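Local coordinates for Blr6230 protein (Bradyrhizobium diazoefficiens, PDB 5WCM) that is a zinc-dependent class B3 beta-lactamase that probably inactivates beta-lactam antibiotics by hydrolysing their ring and that binds 4-nitrobenzenesulfonamide at its metal centre, at residues 68-73 with 144-149. Numbering follows the deposited sequence.
With ZN (zinc ion), chain C; 4NZ (4-nitrobenzenesulfonamide), chain I.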
loop_
_atom_site.group_PDB
_atom_site.type_symbol
_atom_site.label_atom_id
_atom_site.label_comp_id
_atom_site.label_asym_id
_atom_site.label_seq_id
_atom_site.Cartn_x
_atom_site.Cartn_y
_atom_site.Cartn_z
ATOM N N ASN A 68 -1.726 -0.090 -6.982
ATOM C CA ASN A 68 -2.462 -0.172 -5.710
ATOM C C ASN A 68 -1.865 -1.288 -4.874
ATOM O O ASN A 68 -1.567 -2.381 -5.394
ATOM C CB ASN A 68 -3.949 -0.476 -6.001
ATOM C CG ASN A 68 -4.907 -0.383 -4.786
ATOM O OD1 ASN A 68 -5.917 -1.100 -4.779
ATOM N ND2 ASN A 68 -4.679 0.516 -3.832
ATOM N N THR A 69 -1.760 -1.042 -3.569
ATOM C CA THR A 69 -1.480 -2.095 -2.586
ATOM C C THR A 69 -2.750 -2.873 -2.275
ATOM O O THR A 69 -2.779 -4.088 -2.360
ATOM C CB THR A 69 -0.895 -1.527 -1.276
ATOM O OG1 THR A 69 -1.707 -0.446 -0.815
ATOM C CG2 THR A 69 0.546 -1.092 -1.455
ATOM N N HIS A 70 -3.805 -2.171 -1.894
ATOM C CA HIS A 70 -5.091 -2.841 -1.643
ATOM C C HIS A 70 -6.252 -1.888 -1.743
ATOM O O HIS A 70 -6.115 -0.681 -1.535
ATOM C CB HIS A 70 -5.111 -3.564 -0.288
ATOM C CG HIS A 70 -5.257 -2.663 0.908
ATOM N ND1 HIS A 70 -4.180 -2.186 1.628
ATOM C CD2 HIS A 70 -6.363 -2.195 1.539
ATOM C CE1 HIS A 70 -4.625 -1.465 2.647
ATOM N NE2 HIS A 70 -5.951 -1.451 2.620
ATOM N N ALA A 71 -7.414 -2.453 -2.029
ATOM C CA ALA A 71 -8.543 -1.661 -2.510
ATOM C C ALA A 71 -9.508 -1.262 -1.394
ATOM O O ALA A 71 -10.660 -1.699 -1.390
ATOM C CB ALA A 71 -9.258 -2.439 -3.599
ATOM N N HIS A 72 -9.022 -0.439 -0.474
ATOM C CA HIS A 72 -9.854 0.270 0.511
ATOM C C HIS A 72 -9.824 1.746 0.223
ATOM O O HIS A 72 -8.822 2.235 -0.306
ATOM C CB HIS A 72 -9.411 -0.000 1.950
ATOM C CG HIS A 72 -9.640 -1.407 2.414
ATOM N ND1 HIS A 72 -8.919 -1.972 3.452
ATOM C CD2 HIS A 72 -10.492 -2.365 1.975
ATOM C CE1 HIS A 72 -9.337 -3.212 3.631
ATOM N NE2 HIS A 72 -10.280 -3.478 2.747
ATOM N N LEU A 73 -10.911 2.440 0.571
ATOM C CA LEU A 73 -11.112 3.845 0.209
ATOM C C LEU A 73 -9.998 4.795 0.633
ATOM O O LEU A 73 -9.793 5.815 -0.003
ATOM C CB LEU A 73 -12.461 4.381 0.702
ATOM C CG LEU A 73 -12.560 4.875 2.133
ATOM C CD1 LEU A 73 -13.803 5.742 2.337
ATOM C CD2 LEU A 73 -12.567 3.704 3.096
ATOM N N PRO A 144 -2.553 -11.703 0.144
ATOM C CA PRO A 144 -3.936 -11.460 0.513
ATOM C C PRO A 144 -4.217 -11.636 2.002
ATOM O O PRO A 144 -3.401 -12.165 2.775
ATOM C CB PRO A 144 -4.698 -12.510 -0.301
ATOM C CG PRO A 144 -3.722 -13.627 -0.416
ATOM C CD PRO A 144 -2.419 -12.941 -0.645
ATOM N N GLY A 145 -5.402 -11.192 2.394
ATOM C CA GLY A 145 -5.886 -11.252 3.769
ATOM C C GLY A 145 -6.575 -9.953 4.086
ATOM O O GLY A 145 -7.794 -9.885 4.255
ATOM N N HIS A 146 -5.776 -8.891 4.158
ATOM C CA HIS A 146 -6.338 -7.575 4.448
ATOM C C HIS A 146 -7.347 -7.165 3.369
ATOM O O HIS A 146 -8.353 -6.528 3.684
ATOM C CB HIS A 146 -5.217 -6.564 4.637
ATOM C CG HIS A 146 -5.700 -5.203 5.001
ATOM N ND1 HIS A 146 -5.959 -4.818 6.297
ATOM C CD2 HIS A 146 -6.012 -4.142 4.223
ATOM C CE1 HIS A 146 -6.406 -3.576 6.297
ATOM N NE2 HIS A 146 -6.433 -3.132 5.050
ATOM N N SER A 147 -7.062 -7.553 2.131
ATOM C CA SER A 147 -8.049 -7.530 1.054
ATOM C C SER A 147 -7.800 -8.806 0.233
ATOM O O SER A 147 -6.717 -9.380 0.312
ATOM C CB SER A 147 -7.948 -6.261 0.197
ATOM O OG SER A 147 -6.803 -6.328 -0.622
ATOM N N PRO A 148 -8.773 -9.231 -0.595
ATOM C CA PRO A 148 -8.562 -10.503 -1.304
ATOM C C PRO A 148 -7.463 -10.434 -2.362
ATOM O O PRO A 148 -6.867 -11.459 -2.677
ATOM C CB PRO A 148 -9.927 -10.800 -1.933
ATOM C CG PRO A 148 -10.655 -9.516 -1.925
ATOM C CD PRO A 148 -10.144 -8.731 -0.760
ATOM N N GLY A 149 -7.207 -9.235 -2.881
ATOM C CA GLY A 149 -6.171 -9.003 -3.896
ATOM C C GLY A 149 -4.990 -8.155 -3.462
ATOM O O GLY A 149 -4.292 -7.610 -4.300
HETATM ZN ZN ZN C . -7.133 -1.345 4.302
HETATM S S 4NZ I . -7.497 0.005 6.918
HETATM C C1 4NZ I . -11.266 2.396 7.360
HETATM N N1 4NZ I . -6.838 0.166 5.538
HETATM O O1 4NZ I . -6.583 0.501 7.893
HETATM C C2 4NZ I . -10.690 2.310 6.107
HETATM O O2 4NZ I . -7.890 -1.360 7.041
HETATM C C3 4NZ I . -9.527 1.572 5.957
HETATM C C4 4NZ I . -8.966 0.961 7.063
HETATM C C5 4NZ I . -9.566 1.040 8.309
HETATM C C6 4NZ I . -10.737 1.752 8.457
HETATM N N7 4NZ I . -12.405 3.299 7.558
HETATM O O12 4NZ I . -12.769 3.986 6.622
HETATM O O13 4NZ I . -12.945 3.315 8.655
HETATM O O HOH W 1 -10.990 -6.184 2.999
HETATM O O HOH W 2 -7.329 0.506 4.900
#
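His146 turns its ring edge onto one face of His70 in a T-shaped pair, planes 76° apart, with His146 CD2 3.1 Å above the His70 ring plane, toward its rim. The His72 ring meets His146 obliquely; His146 CE1 lies at the edge of the His72 ring, in the plane of that ring. Sulfonamide N1 lies at the edges of His70 and His72, near their planes, and sulfonyl O2 at the His146 edge, by CE1. All three rings converge on one zinc ion: His70 NE2, His72 ND1 and His146 NE2 each bind it at 2.1 Å. His72 NE2 is left to donate to a water 2.8 Å away, which donates to His146 O at 2.7 Å. His70 and His72 are the first two histidines of the HxHxDH signature of the metallo-beta-lactamase fold; its Asp74 and His75 bind a second zinc with His211. His146 extends from the loop between strands 136-142 and 151-159 with chi1 at -177°, CG pointing away from its own backbone N, which carries NE2 to the zinc. Second-shell carbonyls fix the ring rotations: His70 ND1 bonds to Cys170 O and His146 ND1 to Thr173 O. Ser147 OG packs against His70 CB at 3.3 Å while hydrogen-bonding Asp96, which also takes Ala71 N. Sulfonamide N1 sits 2.0 Å from the zinc; a water modelled too close to N1 for both to be present probably alternates with it.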